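PDB 3MGA: enterochelin esterase from Salmonella enterica subsp. enterica serovar Typhimurium, which probably hydrolyses the ester bonds of the siderophore enterobactin in its ferric complex, so that the iron can be released inside the cell. Local coordinates for residues T35-R39 / Y95-P99. Numbering follows the deposited sequence.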
loop_
_atom_site.group_PDB
_atom_site.type_symbol
_atom_site.label_atom_id
_atom_site.label_comp_id
_atom_site.label_asym_id
_atom_site.label_seq_id
_atom_site.Cartn_x
_atom_site.Cartn_y
_atom_site.Cartn_z
ATOM N N THR A 35 -2.568 19.318 -13.797
ATOM C CA THR A 35 -1.741 19.253 -14.993
ATOM C C THR A 35 -0.353 18.710 -14.689
ATOM O O THR A 35 0.313 19.159 -13.755
ATOM C CB THR A 35 -1.580 20.652 -15.635
ATOM O OG1 THR A 35 -2.865 21.152 -16.013
ATOM C CG2 THR A 35 -0.693 20.590 -16.864
ATOM N N PHE A 36 0.073 17.748 -15.502
ATOM C CA PHE A 36 1.379 17.124 -15.379
ATOM C C PHE A 36 2.289 17.641 -16.475
ATOM O O PHE A 36 1.834 17.906 -17.591
ATOM C CB PHE A 36 1.246 15.609 -15.501
ATOM C CG PHE A 36 0.515 14.971 -14.357
ATOM C CD1 PHE A 36 1.208 14.257 -13.387
ATOM C CD2 PHE A 36 -0.851 15.097 -14.236
ATOM C CE1 PHE A 36 0.535 13.662 -12.326
ATOM C CE2 PHE A 36 -1.528 14.515 -13.176
ATOM C CZ PHE A 36 -0.833 13.795 -12.220
ATOM N N TRP A 37 3.570 17.795 -16.154
ATOM C CA TRP A 37 4.550 18.266 -17.118
ATOM C C TRP A 37 5.768 17.343 -17.161
ATOM O O TRP A 37 6.240 16.867 -16.128
ATOM C CB TRP A 37 5.049 19.663 -16.758
ATOM C CG TRP A 37 3.996 20.691 -16.508
ATOM C CD1 TRP A 37 3.538 21.107 -15.291
ATOM C CD2 TRP A 37 3.281 21.449 -17.486
ATOM N NE1 TRP A 37 2.579 22.075 -15.451
ATOM C CE2 TRP A 37 2.401 22.305 -16.789
ATOM C CE3 TRP A 37 3.295 21.488 -18.888
ATOM C CZ2 TRP A 37 1.541 23.192 -17.446
ATOM C CZ3 TRP A 37 2.440 22.373 -19.540
ATOM C CH2 TRP A 37 1.576 23.211 -18.817
ATOM N N TRP A 38 6.254 17.094 -18.372
ATOM C CA TRP A 38 7.453 16.298 -18.593
ATOM C C TRP A 38 8.242 17.013 -19.674
ATOM O O TRP A 38 7.696 17.351 -20.724
ATOM C CB TRP A 38 7.143 14.855 -19.009
ATOM C CG TRP A 38 8.399 14.030 -19.240
ATOM C CD1 TRP A 38 9.234 13.518 -18.283
ATOM C CD2 TRP A 38 8.947 13.623 -20.506
ATOM N NE1 TRP A 38 10.272 12.827 -18.877
ATOM C CE2 TRP A 38 10.117 12.875 -20.238
ATOM C CE3 TRP A 38 8.563 13.823 -21.839
ATOM C CZ2 TRP A 38 10.900 12.324 -21.250
ATOM C CZ3 TRP A 38 9.347 13.277 -22.848
ATOM C CH2 TRP A 38 10.503 12.537 -22.546
ATOM N N ARG A 39 9.516 17.265 -19.391
ATOM C CA ARG A 39 10.405 17.943 -20.321
ATOM C C ARG A 39 11.184 16.897 -21.105
ATOM O O ARG A 39 11.926 16.103 -20.524
ATOM C CB ARG A 39 11.377 18.849 -19.564
ATOM C CG ARG A 39 12.279 19.682 -20.466
ATOM C CD ARG A 39 13.180 20.599 -19.655
ATOM N NE ARG A 39 13.884 21.562 -20.497
ATOM C CZ ARG A 39 14.745 22.475 -20.047
ATOM N NH1 ARG A 39 15.035 22.561 -18.749
ATOM N NH2 ARG A 39 15.324 23.308 -20.900
ATOM N N TYR A 95 2.458 8.023 -8.938
ATOM C CA TYR A 95 2.389 8.099 -10.389
ATOM C C TYR A 95 3.799 8.017 -10.941
ATOM O O TYR A 95 4.777 8.177 -10.204
ATOM C CB TYR A 95 1.695 9.384 -10.869
ATOM C CG TYR A 95 2.504 10.642 -10.643
ATOM C CD1 TYR A 95 2.499 11.287 -9.415
ATOM C CD2 TYR A 95 3.270 11.187 -11.666
ATOM C CE1 TYR A 95 3.251 12.442 -9.209
ATOM C CE2 TYR A 95 4.013 12.338 -11.471
ATOM C CZ TYR A 95 4.008 12.959 -10.244
ATOM O OH TYR A 95 4.755 14.103 -10.060
ATOM N N CYS A 96 3.891 7.752 -12.237
ATOM C CA CYS A 96 5.170 7.671 -12.911
ATOM C C CYS A 96 4.898 7.912 -14.381
ATOM O O CYS A 96 3.758 7.782 -14.818
ATOM C CB CYS A 96 5.835 6.299 -12.674
ATOM S SG CYS A 96 4.884 4.842 -13.224
ATOM N N PHE A 97 5.914 8.320 -15.133
ATOM C CA PHE A 97 5.728 8.524 -16.563
ATOM C C PHE A 97 6.487 7.437 -17.301
ATOM O O PHE A 97 7.424 6.852 -16.759
ATOM C CB PHE A 97 6.225 9.897 -17.040
ATOM C CG PHE A 97 5.752 11.055 -16.204
ATOM C CD1 PHE A 97 4.418 11.177 -15.840
ATOM C CD2 PHE A 97 6.632 12.081 -15.867
ATOM C CE1 PHE A 97 3.983 12.265 -15.082
ATOM C CE2 PHE A 97 6.202 13.175 -15.127
ATOM C CZ PHE A 97 4.875 13.266 -14.734
ATOM N N ILE A 98 6.078 7.168 -18.539
ATOM C CA ILE A 98 6.733 6.171 -19.364
ATOM C C ILE A 98 6.997 6.759 -20.754
ATOM O O ILE A 98 6.247 6.498 -21.706
ATOM C CB ILE A 98 5.893 4.896 -19.503
ATOM C CG1 ILE A 98 5.432 4.399 -18.132
ATOM C CG2 ILE A 98 6.687 3.820 -20.247
ATOM C CD1 ILE A 98 4.603 3.149 -18.190
ATOM N N PRO A 99 8.062 7.573 -20.872
ATOM C CA PRO A 99 8.408 8.162 -22.157
ATOM C C PRO A 99 9.089 7.115 -23.026
ATOM O O PRO A 99 10.145 6.607 -22.651
ATOM C CB PRO A 99 9.365 9.295 -21.784
ATOM C CG PRO A 99 9.947 8.901 -20.487
ATOM C CD PRO A 99 8.981 7.991 -19.798
#
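Phe-36 drives the edge of its ring into the face of Tyr-95, a T-shaped pair with planes at 78°. From CB, Phe-36 swings its CG beside the backbone N, anti to the carbonyl carbon (chi1 -68°). Phe-36 CD1 comes to the edge of the Phe-97 ring, near its plane, 3.8 Å from Phe-97 CE1, while Phe-36 CE1, one carbon further, sits over the centre of the Tyr-95 ring, 3.7 Å from Tyr-95 CD2. A tyrosine suits this place because its face receives the phenyl edge while its hydroxyl reaches a hydrogen bond with Asp-134. The Phe-97 ring also touches Trp-38, Phe-97 CD2 lying 3.8 Å from Trp-38 CD1, the two rings meeting obliquely. The broad indole of Trp-38 offers a face to Pro-99, whose CB lies 3.8 Å from the six-membered ring centroid in a CH-pi contact; the compact, apolar pyrrolidine fits against that flat surface. Strands 32-39 and 92-100 belong to different antiparallel sheets; the segment axes come within 9.7 Å, inclined at 43°, and the aromatic rings form part of the interior between these facing sheets, a beta sandwich consistent with the E-set family. Ile-57 and Leu-152, from the strands flanking 92-100, also pack on Phe-36.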